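Local coordinates for Lactamase_B domain-containing protein (Bacillus lehensis G1, PDB 7EV5) that is probably a zinc-dependent hydrolase of the metallo-beta-lactamase fold with dual activity, resembling both B3 metallo-beta-lactamases and glyoxalase II, at residues D28-A33 against H59-A65; L36-K41 against A65-F70; E23-P29 against P47-T53; W83-P87 against I100-A106. All coordinates share one frame; numbering follows the deposited sequence. Where two conformers were deposited one is given.

Contact 1: residues D28-A33 against H59-A65; sequences DPGGDA and HIGAVDA. With ZN (zinc ion), chain C.
The ring edge of the zinc ligand His59 meets the carboxylate of Asp28 from above its plane: the carboxylate and ring planes are 85° apart, and His59 ND1 donates to Asp28 OD2 over 2.8 Å. The acceptor lies close to the imidazole plane, whereas the donor stands 56° out of the carboxylate plane, above OD2. Asp28 OD2 also receives the hydroxyl of Thr53, so this oxygen is gripped twice. On the far side of the ring NE2 binds zinc at 2.1 Å, in a site completed by Asp58, Asp150, His191 and a water. With ND1 tied to Asp28 and NE2 to the metal, the ring's rotation is fixed, and the carboxylate probably makes the imidazole a more electron-rich ligand. This is the second-shell aspartate of a zinc histidine in a metallo-beta-lactamase fold, held by the loop that leaves strand 23-27. Both side chains have CG anti to the carbonyl carbon (chi1 -65° for Asp28) and run alongside each other, which brings OD2 beside ND1.

Farther from the zinc, backbone and small residues take over. Ala62 N donates to Pro29 O at 2.9 Å, just ahead of helix 63-70, while Gly61 N makes only a weak, bent bond to Gly30 O. Lacking a side chain, Gly30 can bring its CA to 3.5 Å from His59 C, and Gly61 likewise leaves room for Gly30 O. Pro29 CG rests on Val63 CG2 at 3.8 Å. Past the glycines, Ala33 at the start of helix 33-42 directs CB between two methyls, 3.5 Å from Ala62 CB and 3.6 Å from Ala65 CB.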
loop_
_atom_site.group_PDB
_atom_site.type_symbol
_atom_site.label_atom_id
_atom_site.label_comp_id
_atom_site.label_asym_id
_atom_site.label_seq_id
_atom_site.Cartn_x
_atom_site.Cartn_y
_atom_site.Cartn_z
ATOM N N ASP A 28 0.542 4.281 -1.769
ATOM C CA ASP A 28 0.165 4.735 -0.436
ATOM C C ASP A 28 0.743 6.089 -0.018
ATOM O O ASP A 28 1.474 6.174 0.976
ATOM C CB ASP A 28 0.510 3.678 0.608
ATOM C CG ASP A 28 -0.280 2.395 0.449
ATOM O OD1 ASP A 28 -1.074 2.267 -0.504
ATOM O OD2 ASP A 28 -0.102 1.485 1.293
ATOM N N PRO A 29 0.445 7.164 -0.753
ATOM C CA PRO A 29 0.866 8.506 -0.326
ATOM C C PRO A 29 0.014 9.011 0.832
ATOM O O PRO A 29 -1.084 9.537 0.623
ATOM C CB PRO A 29 0.671 9.339 -1.597
ATOM C CG PRO A 29 -0.483 8.698 -2.299
ATOM C CD PRO A 29 -0.434 7.214 -1.935
ATOM N N GLY A 30 0.517 8.837 2.054
ATOM C CA GLY A 30 -0.327 8.905 3.230
ATOM C C GLY A 30 -0.399 10.239 3.944
ATOM O O GLY A 30 -1.349 10.488 4.686
ATOM N N GLY A 31 0.600 11.088 3.734
ATOM C CA GLY A 31 0.682 12.364 4.422
ATOM C C GLY A 31 1.814 13.157 3.819
ATOM O O GLY A 31 2.443 12.733 2.848
ATOM N N ASP A 32 2.057 14.332 4.404
ATOM C CA ASP A 32 3.169 15.204 4.013
ATOM C C ASP A 32 3.310 15.268 2.491
ATOM O O ASP A 32 4.371 15.000 1.919
ATOM C CB ASP A 32 4.461 14.758 4.693
ATOM C CG ASP A 32 5.511 15.842 4.739
ATOM O OD1 ASP A 32 5.298 16.933 4.166
ATOM O OD2 ASP A 32 6.562 15.591 5.358
ATOM N N ALA A 33 2.198 15.611 1.827
ATOM C CA ALA A 33 2.147 15.562 0.370
ATOM C C ALA A 33 3.278 16.358 -0.259
ATOM O O ALA A 33 3.865 15.930 -1.255
ATOM C CB ALA A 33 0.803 16.092 -0.134
ATOM N N HIS A 59 -2.742 5.998 4.845
ATOM C CA HIS A 59 -2.237 5.656 3.525
ATOM C C HIS A 59 -2.758 6.563 2.423
ATOM O O HIS A 59 -2.339 6.400 1.269
ATOM C CB HIS A 59 -2.554 4.183 3.203
ATOM C CG HIS A 59 -1.912 3.233 4.165
ATOM N ND1 HIS A 59 -0.870 2.395 3.824
ATOM C CD2 HIS A 59 -2.130 3.045 5.485
ATOM C CE1 HIS A 59 -0.483 1.723 4.897
ATOM N NE2 HIS A 59 -1.223 2.110 5.922
ATOM N N ILE A 60 -3.638 7.523 2.733
ATOM C CA ILE A 60 -4.371 8.265 1.709
ATOM C C ILE A 60 -4.311 9.774 1.880
ATOM O O ILE A 60 -4.871 10.496 1.049
ATOM C CB ILE A 60 -5.840 7.819 1.592
ATOM C CG1 ILE A 60 -6.599 8.255 2.853
ATOM C CG2 ILE A 60 -5.922 6.316 1.335
ATOM C CD1 ILE A 60 -8.101 8.102 2.754
ATOM N N GLY A 61 -3.663 10.282 2.925
ATOM C CA GLY A 61 -3.769 11.705 3.226
ATOM C C GLY A 61 -3.196 12.618 2.161
ATOM O O GLY A 61 -3.617 13.771 2.047
ATOM N N ALA A 62 -2.247 12.126 1.366
ATOM C CA ALA A 62 -1.649 12.906 0.289
ATOM C C ALA A 62 -2.226 12.579 -1.088
ATOM O O ALA A 62 -1.742 13.114 -2.090
ATOM C CB ALA A 62 -0.134 12.718 0.290
ATOM N N VAL A 63 -3.257 11.730 -1.160
ATOM C CA VAL A 63 -3.790 11.314 -2.460
ATOM C C VAL A 63 -4.294 12.512 -3.267
ATOM O O VAL A 63 -3.959 12.657 -4.445
ATOM C CB VAL A 63 -4.868 10.228 -2.278
ATOM C CG1 VAL A 63 -5.665 10.033 -3.557
ATOM C CG2 VAL A 63 -4.225 8.913 -1.873
ATOM N N ASP A 64 -5.103 13.380 -2.649
ATOM C CA ASP A 64 -5.662 14.535 -3.358
ATOM C C ASP A 64 -4.558 15.354 -4.018
ATOM O O ASP A 64 -4.597 15.634 -5.224
ATOM C CB ASP A 64 -6.399 15.439 -2.360
ATOM C CG ASP A 64 -7.828 14.991 -2.061
ATOM O OD1 ASP A 64 -8.466 14.322 -2.906
ATOM O OD2 ASP A 64 -8.323 15.335 -0.960
ATOM N N ALA A 65 -3.561 15.752 -3.232
ATOM C CA ALA A 65 -2.525 16.640 -3.745
ATOM C C ALA A 65 -1.703 15.959 -4.829
ATOM O O ALA A 65 -1.396 16.565 -5.857
ATOM C CB ALA A 65 -1.633 17.119 -2.604
HETATM ZN ZN ZN C . -1.141 1.650 7.924
HETATM O O HOH W 1 -3.072 1.553 8.437
#

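Contact 2: residues L36-K41 against A65-F70; sequences LITWLK and AVRDTF
Ile37 enters a knobs-into-holes socket formed by Ala65, Val66, Thr69 and Phe70, joining two helices that lie on the same side of the first beta sheet of this metallo-beta-lactamase fold. The axes of the segments 36-41 and 65-70 approach to 10.8 Å with a crossing angle of -37°, a spacing bridged by side chains rather than by backbone. Ile37 and Val66 run antiparallel alongside one another, CG1 of the isoleucine resting 3.9 Å from CG2 of the valine. The ethyl branch of Ile37, anti to the carbonyl carbon (chi1 -72°), carries CD1 deep enough to reach Ala65 CB as well as the hydroxyl side of Thr69. Next to it Leu36 meets Val66 at about a right angle, methyl against methyl. It also packs on Ile5, Leu7 and Val16 of the sheet beneath.

Phe70 closes the C-terminal end of the socket. Ile37 and Leu40 both approach its ring obliquely, Leu40 CD1 coming within 3.7 Å of CE2, and the ring also packs on Pro47 of strand 46-51. Thr69 CG2 sits 3.9 Å above the plane of the phenyl ring, over its centre. On the outer side the aliphatic part of Lys41 crosses the methyl of Thr69, and a bend at chi4 (-73°) leaves NZ 4.0 Å from Phe70 CE1. No hydrogen bond joins the helices. The hydroxyl of Thr69 is instead turned back into its own helix, donating from OG1 to Ala65 O at 2.7 Å, on the opposite face of that carbonyl from Thr69 N.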
loop_
_atom_site.group_PDB
_atom_site.type_symbol
_atom_site.label_atom_id
_atom_site.label_comp_id
_atom_site.label_asym_id
_atom_site.label_seq_id
_atom_site.Cartn_x
_atom_site.Cartn_y
_atom_site.Cartn_z
ATOM N N LEU A 36 6.590 14.576 -0.592
ATOM C CA LEU A 36 6.583 13.575 -1.652
ATOM C C LEU A 36 6.568 14.227 -3.029
ATOM O O LEU A 36 7.327 13.818 -3.916
ATOM C CB LEU A 36 5.389 12.637 -1.479
ATOM C CG LEU A 36 5.215 11.593 -2.592
ATOM C CD1 LEU A 36 6.402 10.656 -2.674
ATOM C CD2 LEU A 36 3.924 10.809 -2.356
ATOM N N ILE A 37 5.714 15.242 -3.223
ATOM C CA ILE A 37 5.592 15.895 -4.529
ATOM C C ILE A 37 6.899 16.576 -4.918
ATOM O O ILE A 37 7.382 16.423 -6.047
ATOM C CB ILE A 37 4.410 16.884 -4.539
ATOM C CG1 ILE A 37 3.082 16.126 -4.536
ATOM C CG2 ILE A 37 4.482 17.804 -5.763
ATOM C CD1 ILE A 37 1.906 16.979 -4.097
ATOM N N THR A 38 7.494 17.331 -3.986
ATOM C CA THR A 38 8.735 18.032 -4.312
ATOM C C THR A 38 9.883 17.061 -4.556
ATOM O O THR A 38 10.736 17.332 -5.407
ATOM C CB THR A 38 9.094 19.093 -3.264
ATOM O OG1 THR A 38 9.277 18.482 -1.984
ATOM C CG2 THR A 38 8.010 20.171 -3.177
ATOM N N TRP A 39 9.924 15.923 -3.846
ATOM C CA TRP A 39 10.951 14.925 -4.137
ATOM C C TRP A 39 10.808 14.390 -5.555
ATOM O O TRP A 39 11.792 14.301 -6.300
ATOM C CB TRP A 39 10.917 13.775 -3.130
ATOM C CG TRP A 39 11.953 12.713 -3.416
ATOM C CD1 TRP A 39 13.265 12.756 -3.077
ATOM C CD2 TRP A 39 11.761 11.477 -4.119
ATOM N NE1 TRP A 39 13.906 11.618 -3.506
ATOM C CE2 TRP A 39 13.003 10.819 -4.155
ATOM C CE3 TRP A 39 10.660 10.861 -4.721
ATOM C CZ2 TRP A 39 13.176 9.575 -4.761
ATOM C CZ3 TRP A 39 10.834 9.623 -5.322
ATOM C CH2 TRP A 39 12.082 8.995 -5.336
ATOM N N LEU A 40 9.583 14.026 -5.944
ATOM C CA LEU A 40 9.355 13.539 -7.301
ATOM C C LEU A 40 9.819 14.558 -8.333
ATOM O O LEU A 40 10.432 14.197 -9.346
ATOM C CB LEU A 40 7.869 13.229 -7.500
ATOM C CG LEU A 40 7.333 12.007 -6.752
ATOM C CD1 LEU A 40 5.831 12.110 -6.617
ATOM C CD2 LEU A 40 7.738 10.722 -7.467
ATOM N N LYS A 41 9.538 15.834 -8.088
ATOM C CA LYS A 41 9.920 16.877 -9.037
ATOM C C LYS A 41 11.425 17.111 -9.046
ATOM O O LYS A 41 12.017 17.306 -10.114
ATOM C CB LYS A 41 9.154 18.162 -8.737
ATOM C CG LYS A 41 7.667 18.014 -8.982
ATOM C CD LYS A 41 6.951 19.343 -9.019
ATOM C CE LYS A 41 5.563 19.190 -9.623
ATOM N NZ LYS A 41 5.603 18.971 -11.095
ATOM N N ALA A 65 -3.561 15.752 -3.232
ATOM C CA ALA A 65 -2.525 16.640 -3.745
ATOM C C ALA A 65 -1.703 15.959 -4.829
ATOM O O ALA A 65 -1.396 16.565 -5.857
ATOM C CB ALA A 65 -1.633 17.119 -2.604
ATOM N N VAL A 66 -1.346 14.694 -4.627
ATOM C CA VAL A 66 -0.562 13.983 -5.629
ATOM C C VAL A 66 -1.385 13.775 -6.900
ATOM O O VAL A 66 -0.910 14.024 -8.017
ATOM C CB VAL A 66 -0.026 12.660 -5.047
ATOM C CG1 VAL A 66 0.653 11.857 -6.119
ATOM C CG2 VAL A 66 0.957 12.941 -3.916
ATOM N N ARG A 67 -2.633 13.325 -6.747
ATOM C CA ARG A 67 -3.508 13.123 -7.899
ATOM C C ARG A 67 -3.708 14.423 -8.675
ATOM O O ARG A 67 -3.632 14.442 -9.909
ATOM C CB ARG A 67 -4.846 12.559 -7.413
ATOM C CG ARG A 67 -5.876 12.275 -8.478
ATOM C CD ARG A 67 -7.266 12.219 -7.838
ATOM N NE ARG A 67 -7.677 13.535 -7.351
ATOM C CZ ARG A 67 -8.077 13.794 -6.109
ATOM N NH1 ARG A 67 -8.140 12.828 -5.202
ATOM N NH2 ARG A 67 -8.421 15.029 -5.772
ATOM N N ASP A 68 -3.960 15.524 -7.961
ATOM C CA ASP A 68 -4.211 16.805 -8.622
ATOM C C ASP A 68 -2.955 17.336 -9.301
ATOM O O ASP A 68 -3.021 17.852 -10.424
ATOM C CB ASP A 68 -4.731 17.828 -7.608
ATOM C CG ASP A 68 -6.155 17.537 -7.136
ATOM O OD1 ASP A 68 -6.848 16.699 -7.749
ATOM O OD2 ASP A 68 -6.581 18.172 -6.145
ATOM N N THR A 69 -1.805 17.232 -8.629
ATOM C CA THR A 69 -0.564 17.780 -9.170
ATOM C C THR A 69 -0.155 17.085 -10.461
ATOM O O THR A 69 0.279 17.740 -11.415
ATOM C CB THR A 69 0.555 17.649 -8.136
ATOM O OG1 THR A 69 0.246 18.451 -6.994
ATOM C CG2 THR A 69 1.894 18.088 -8.718
ATOM N N PHE A 70 -0.274 15.756 -10.510
ATOM C CA PHE A 70 0.268 14.980 -11.613
ATOM C C PHE A 70 -0.779 14.463 -12.590
ATOM O O PHE A 70 -0.402 13.879 -13.615
ATOM C CB PHE A 70 1.112 13.808 -11.088
ATOM C CG PHE A 70 2.337 14.234 -10.332
ATOM C CD1 PHE A 70 3.438 14.752 -11.003
ATOM C CD2 PHE A 70 2.393 14.110 -8.952
ATOM C CE1 PHE A 70 4.564 15.140 -10.303
ATOM C CE2 PHE A 70 3.512 14.498 -8.249
ATOM C CZ PHE A 70 4.600 15.019 -8.923
#

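Contact 3: residues E23-P29 against P47-T53; sequences EAVIFDP and PLAILLT
Leu51 runs alongside Phe27, both heading off the same face of the sheet, the leucine CD1 reaching the ring obliquely at 3.6 Å from CE1. The same methyl touches Val25 CG1, and Phe147 of the second sheet stacks on the phenyl ring, so this face packs against that sheet. On the other face Ile26 runs alongside Pro47, its CD1 3.6 Å from Pro47 CB. Pro29 extends that face by resting its CD on Ile50 CG2, and helix 63-70 covers the row with Val66 on Ile26 and Ile50, Phe70 on Pro47 and Val63 on Pro29.

Between the two apolar layers runs the backbone ladder of neighbouring parallel strands, 23-27 and 46-51, linked by helix 33-42 in a beta-alpha-beta crossover. Leu48 N, Ile26 N and Leu51 N donate in turn to Ala24 O, Ala49 O and Ile26 O. The last of these bonds is 2.8 Å long and nearly straight, at 168°. The ladder ends in a longer bond of 3.3 Å from Asp28 N to Leu51 O.

Beyond the strands the contact becomes polar. Asp28 receives Thr53 with both carboxylate oxygens, each through its syn lone pair: Thr53 N donates to OD1 at 2.8 Å, and Thr53 OG1 to OD2 at 2.6 Å. Thr53 OG1 reaches OD2 because it stands between its backbone N and carbonyl carbon (chi1 65°). Gripped at both oxygens, the carboxylate has little freedom to turn, and three donors, counting His59, would favour its charged form. Thr53, next to the zinc ligand His54, thus probably helps to position the aspartate that orients His59.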
loop_
_atom_site.group_PDB
_atom_site.type_symbol
_atom_site.label_atom_id
_atom_site.label_comp_id
_atom_site.label_asym_id
_atom_site.label_seq_id
_atom_site.Cartn_x
_atom_site.Cartn_y
_atom_site.Cartn_z
ATOM N N GLU A 23 10.061 7.071 -15.261
ATOM C CA GLU A 23 8.643 6.926 -14.980
ATOM C C GLU A 23 8.478 6.249 -13.631
ATOM O O GLU A 23 9.370 5.539 -13.158
ATOM C CB GLU A 23 7.979 6.076 -16.053
ATOM C CG GLU A 23 8.080 6.677 -17.439
ATOM C CD GLU A 23 7.718 5.681 -18.522
ATOM O OE1 GLU A 23 8.129 4.504 -18.425
ATOM O OE2 GLU A 23 7.009 6.080 -19.470
ATOM N N ALA A 24 7.324 6.470 -13.004
ATOM C CA ALA A 24 7.190 6.031 -11.625
ATOM C C ALA A 24 5.767 5.601 -11.297
ATOM O O ALA A 24 4.794 6.073 -11.893
ATOM C CB ALA A 24 7.608 7.138 -10.659
ATOM N N VAL A 25 5.672 4.726 -10.298
ATOM C CA VAL A 25 4.415 4.290 -9.696
ATOM C C VAL A 25 4.484 4.632 -8.213
ATOM O O VAL A 25 5.492 4.349 -7.555
ATOM C CB VAL A 25 4.194 2.776 -9.907
ATOM C CG1 VAL A 25 2.860 2.320 -9.318
ATOM C CG2 VAL A 25 4.229 2.445 -11.391
ATOM N N ILE A 26 3.424 5.254 -7.695
ATOM C CA ILE A 26 3.360 5.714 -6.311
ATOM C C ILE A 26 2.433 4.783 -5.543
ATOM O O ILE A 26 1.317 4.519 -6.000
ATOM C CB ILE A 26 2.836 7.157 -6.234
ATOM C CG1 ILE A 26 3.748 8.121 -7.011
ATOM C CG2 ILE A 26 2.689 7.573 -4.776
ATOM C CD1 ILE A 26 3.171 9.533 -7.156
ATOM N N PHE A 27 2.881 4.300 -4.380
ATOM C CA PHE A 27 2.054 3.495 -3.485
ATOM C C PHE A 27 1.797 4.264 -2.203
ATOM O O PHE A 27 2.730 4.819 -1.617
ATOM C CB PHE A 27 2.760 2.189 -3.116
ATOM C CG PHE A 27 3.012 1.297 -4.283
ATOM C CD1 PHE A 27 2.116 0.301 -4.622
ATOM C CD2 PHE A 27 4.136 1.474 -5.067
ATOM C CE1 PHE A 27 2.350 -0.513 -5.713
ATOM C CE2 PHE A 27 4.370 0.671 -6.168
ATOM C CZ PHE A 27 3.481 -0.327 -6.484
ATOM N N ASP A 28 0.542 4.281 -1.769
ATOM C CA ASP A 28 0.165 4.735 -0.436
ATOM C C ASP A 28 0.743 6.089 -0.018
ATOM O O ASP A 28 1.474 6.174 0.976
ATOM C CB ASP A 28 0.510 3.678 0.608
ATOM C CG ASP A 28 -0.280 2.395 0.449
ATOM O OD1 ASP A 28 -1.074 2.267 -0.504
ATOM O OD2 ASP A 28 -0.102 1.485 1.293
ATOM N N PRO A 29 0.445 7.164 -0.753
ATOM C CA PRO A 29 0.866 8.506 -0.326
ATOM C C PRO A 29 0.014 9.011 0.832
ATOM O O PRO A 29 -1.084 9.537 0.623
ATOM C CB PRO A 29 0.671 9.339 -1.597
ATOM C CG PRO A 29 -0.483 8.698 -2.299
ATOM C CD PRO A 29 -0.434 7.214 -1.935
ATOM N N PRO A 47 5.252 10.415 -12.471
ATOM C CA PRO A 47 4.389 9.342 -11.968
ATOM C C PRO A 47 3.270 9.038 -12.947
ATOM O O PRO A 47 2.786 9.912 -13.667
ATOM C CB PRO A 47 3.839 9.902 -10.651
ATOM C CG PRO A 47 4.010 11.360 -10.738
ATOM C CD PRO A 47 5.149 11.649 -11.675
ATOM N N LEU A 48 2.886 7.757 -12.973
ATOM C CA LEU A 48 1.866 7.232 -13.869
ATOM C C LEU A 48 0.566 6.870 -13.169
ATOM O O LEU A 48 -0.485 6.874 -13.820
ATOM C CB LEU A 48 2.381 5.977 -14.592
ATOM C CG LEU A 48 3.675 6.134 -15.383
ATOM C CD1 LEU A 48 4.137 4.786 -15.921
ATOM C CD2 LEU A 48 3.484 7.137 -16.517
ATOM N N ALA A 49 0.606 6.573 -11.869
ATOM C CA ALA A 49 -0.570 6.104 -11.152
ATOM C C ALA A 49 -0.267 6.115 -9.663
ATOM O O ALA A 49 0.892 6.075 -9.252
ATOM C CB ALA A 49 -0.955 4.683 -11.586
ATOM N N ILE A 50 -1.335 6.167 -8.868
ATOM C CA ILE A 50 -1.306 5.900 -7.433
ATOM C C ILE A 50 -1.984 4.555 -7.219
ATOM O O ILE A 50 -3.150 4.376 -7.601
ATOM C CB ILE A 50 -2.047 6.985 -6.644
ATOM C CG1 ILE A 50 -1.347 8.332 -6.816
ATOM C CG2 ILE A 50 -2.159 6.596 -5.167
ATOM C CD1 ILE A 50 -2.212 9.499 -6.422
ATOM N N LEU A 51 -1.264 3.612 -6.614
ATOM C CA LEU A 51 -1.805 2.306 -6.262
ATOM C C LEU A 51 -1.943 2.257 -4.747
ATOM O O LEU A 51 -0.967 2.473 -4.024
ATOM C CB LEU A 51 -0.882 1.187 -6.744
ATOM C CG LEU A 51 -0.606 1.072 -8.249
ATOM C CD1 LEU A 51 0.113 -0.230 -8.559
ATOM C CD2 LEU A 51 -1.876 1.218 -9.081
ATOM N N LEU A 52 -3.149 1.999 -4.269
ATOM C CA LEU A 52 -3.392 1.951 -2.836
ATOM C C LEU A 52 -3.484 0.505 -2.382
ATOM O O LEU A 52 -4.281 -0.278 -2.919
ATOM C CB LEU A 52 -4.688 2.678 -2.487
ATOM C CG LEU A 52 -4.694 4.180 -2.761
ATOM C CD1 LEU A 52 -6.051 4.740 -2.404
ATOM C CD2 LEU A 52 -3.572 4.904 -1.997
ATOM N N THR A 53 -2.683 0.149 -1.382
ATOM C CA THR A 53 -2.854 -1.167 -0.779
ATOM C C THR A 53 -4.180 -1.252 -0.046
ATOM O O THR A 53 -4.816 -2.315 -0.017
ATOM C CB THR A 53 -1.696 -1.500 0.174
ATOM O OG1 THR A 53 -1.704 -0.606 1.300
ATOM C CG2 THR A 53 -0.363 -1.433 -0.543
#

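Contact 4: residues W83-P87 against I100-A106; sequences WLEDP and ITTAKPA
Leu84 makes the tight side of this contact, its CB only 3.3 Å from Thr102 OG1 and its carbonyl oxygen taking the backbone N of Thr102 at 2.9 Å. That donor stands 44° above the carbonyl plane, and Thr101 CA crowds the same oxygen with a CA-H...O contact. The leucine chain then runs on until CD1 lies 3.5 Å from Ala106 N, with Leu76 of strand 74-77 packing beside both Leu84 and Ala106. Thr102 OG1, placed between its backbone N and carbonyl carbon (chi1 67°), donates to Lys104 O at 2.8 Å and so holds the bend of its own loop. Pro87 also packs closely, its CD 3.6 Å from Thr101 CG2, crossing that methyl at a slant.

Neither segment is a regular strand or helix. They are the two arms flanking the short helix 92-96, inserted between strands 74-77 and 108-110 of the first sheet, and Asn90 ND2 bridges them through the carbonyls of Trp83 and Ile100.

Toward solvent the fit is looser. Glu85 crosses Thr102 at about a right angle and lays its carboxylate against exposed Pro105, where Glu85 OE1 lies 3.5 Å from Pro105 N, which has no hydrogen to share, so the contact is van der Waals.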
loop_
_atom_site.group_PDB
_atom_site.type_symbol
_atom_site.label_atom_id
_atom_site.label_comp_id
_atom_site.label_asym_id
_atom_site.label_seq_id
_atom_site.Cartn_x
_atom_site.Cartn_y
_atom_site.Cartn_z
ATOM N N TRP A 83 -14.374 4.296 1.423
ATOM C CA TRP A 83 -13.539 4.715 2.543
ATOM C C TRP A 83 -12.768 5.997 2.264
ATOM O O TRP A 83 -12.427 6.720 3.206
ATOM C CB TRP A 83 -12.534 3.618 2.888
ATOM C CG TRP A 83 -13.136 2.430 3.567
ATOM C CD1 TRP A 83 -14.429 1.998 3.495
ATOM C CD2 TRP A 83 -12.450 1.511 4.409
ATOM N NE1 TRP A 83 -14.593 0.859 4.252
ATOM C CE2 TRP A 83 -13.392 0.545 4.836
ATOM C CE3 TRP A 83 -11.137 1.420 4.859
ATOM C CZ2 TRP A 83 -13.046 -0.512 5.688
ATOM C CZ3 TRP A 83 -10.797 0.371 5.707
ATOM C CH2 TRP A 83 -11.755 -0.580 6.109
ATOM N N LEU A 84 -12.460 6.295 0.999
ATOM C CA LEU A 84 -11.631 7.457 0.699
ATOM C C LEU A 84 -12.292 8.742 1.178
ATOM O O LEU A 84 -11.627 9.630 1.724
ATOM C CB LEU A 84 -11.381 7.541 -0.806
ATOM C CG LEU A 84 -10.473 6.459 -1.391
ATOM C CD1 LEU A 84 -10.360 6.691 -2.894
ATOM C CD2 LEU A 84 -9.094 6.426 -0.736
ATOM N N GLU A 85 -13.599 8.852 0.984
ATOM C CA GLU A 85 -14.309 10.098 1.209
ATOM C C GLU A 85 -15.081 10.114 2.512
ATOM O O GLU A 85 -15.742 11.114 2.809
ATOM C CB GLU A 85 -15.275 10.344 0.048
ATOM C CG GLU A 85 -14.584 10.611 -1.273
ATOM C CD GLU A 85 -15.522 10.469 -2.444
ATOM O OE1 GLU A 85 -15.824 9.323 -2.820
ATOM O OE2 GLU A 85 -15.968 11.506 -2.978
ATOM N N ASP A 86 -15.034 9.034 3.285
ATOM C CA ASP A 86 -15.817 8.913 4.514
ATOM C C ASP A 86 -14.878 8.724 5.698
ATOM O O ASP A 86 -14.341 7.617 5.907
ATOM C CB ASP A 86 -16.809 7.759 4.400
ATOM C CG ASP A 86 -17.853 7.770 5.494
ATOM O OD1 ASP A 86 -17.581 8.355 6.560
ATOM O OD2 ASP A 86 -18.941 7.185 5.280
ATOM N N PRO A 87 -14.675 9.767 6.513
ATOM C CA PRO A 87 -13.743 9.659 7.645
ATOM C C PRO A 87 -14.248 8.765 8.755
ATOM O O PRO A 87 -13.449 8.370 9.611
ATOM C CB PRO A 87 -13.608 11.109 8.121
ATOM C CG PRO A 87 -14.956 11.711 7.811
ATOM C CD PRO A 87 -15.450 11.025 6.544
ATOM N N ILE A 100 -9.946 12.779 7.838
ATOM C CA ILE A 100 -9.031 12.774 6.704
ATOM C C ILE A 100 -9.761 12.097 5.560
ATOM O O ILE A 100 -10.344 11.023 5.747
ATOM C CB ILE A 100 -7.728 12.031 7.045
ATOM C CG1 ILE A 100 -6.969 12.815 8.122
ATOM C CG2 ILE A 100 -6.867 11.857 5.799
ATOM C CD1 ILE A 100 -5.807 12.090 8.724
ATOM N N THR A 101 -9.775 12.740 4.392
ATOM C CA THR A 101 -10.560 12.262 3.265
ATOM C C THR A 101 -9.911 12.706 1.963
ATOM O O THR A 101 -9.108 13.646 1.930
ATOM C CB THR A 101 -11.963 12.877 3.257
ATOM O OG1 THR A 101 -11.841 14.303 3.271
ATOM C CG2 THR A 101 -12.806 12.413 4.446
ATOM N N THR A 102 -10.287 12.030 0.882
ATOM C CA THR A 102 -10.118 12.584 -0.451
ATOM C C THR A 102 -11.382 13.340 -0.841
ATOM O O THR A 102 -12.426 13.240 -0.190
ATOM C CB THR A 102 -9.832 11.490 -1.486
ATOM O OG1 THR A 102 -10.997 10.671 -1.636
ATOM C CG2 THR A 102 -8.640 10.636 -1.069
ATOM N N ALA A 103 -11.274 14.112 -1.921
ATOM C CA ALA A 103 -12.402 14.871 -2.440
ATOM C C ALA A 103 -13.086 14.179 -3.613
ATOM O O ALA A 103 -14.145 14.638 -4.059
ATOM C CB ALA A 103 -11.952 16.274 -2.858
ATOM N N LYS A 104 -12.514 13.086 -4.108
ATOM C CA LYS A 104 -12.999 12.348 -5.261
ATOM C C LYS A 104 -12.792 10.867 -4.991
ATOM O O LYS A 104 -11.822 10.493 -4.321
ATOM C CB LYS A 104 -12.187 12.714 -6.514
ATOM C CG LYS A 104 -12.364 14.145 -7.005
ATOM C CD LYS A 104 -11.470 14.413 -8.208
ATOM C CE LYS A 104 -11.633 15.833 -8.727
ATOM N NZ LYS A 104 -10.815 16.088 -9.948
ATOM N N PRO A 105 -13.681 10.009 -5.490
ATOM C CA PRO A 105 -13.467 8.560 -5.368
ATOM C C PRO A 105 -12.312 8.103 -6.248
ATOM O O PRO A 105 -11.797 8.839 -7.096
ATOM C CB PRO A 105 -14.792 7.953 -5.843
ATOM C CG PRO A 105 -15.395 8.996 -6.748
ATOM C CD PRO A 105 -14.940 10.334 -6.192
ATOM N N ALA A 106 -11.906 6.852 -6.037
ATOM C CA ALA A 106 -10.891 6.254 -6.893
ATOM C C ALA A 106 -11.417 6.176 -8.318
ATOM O O ALA A 106 -12.620 6.006 -8.545
ATOM C CB ALA A 106 -10.549 4.842 -6.401
#

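In the fold
From the N terminus, strand 23-27 runs into the loop carrying Asp28 and Pro29, which contacts 3 and 1 share. Contact 3 closes the crossover through helix 33-42 to strand 46-51. Contact 1 carries the same loop on to the zinc-binding turn and the start of helix 63-70, and contact 2 sets helix 33-42 against that helix. The three cross one another along the chain, so sheet, helices and metal site are interlocked. Contact 4 follows in series, closing the excursion around helix 92-96. It joins the rest through Asp64, whose OD1 probably accepts Ala103 N, and through Leu84, which packs on Ile60 and Leu52.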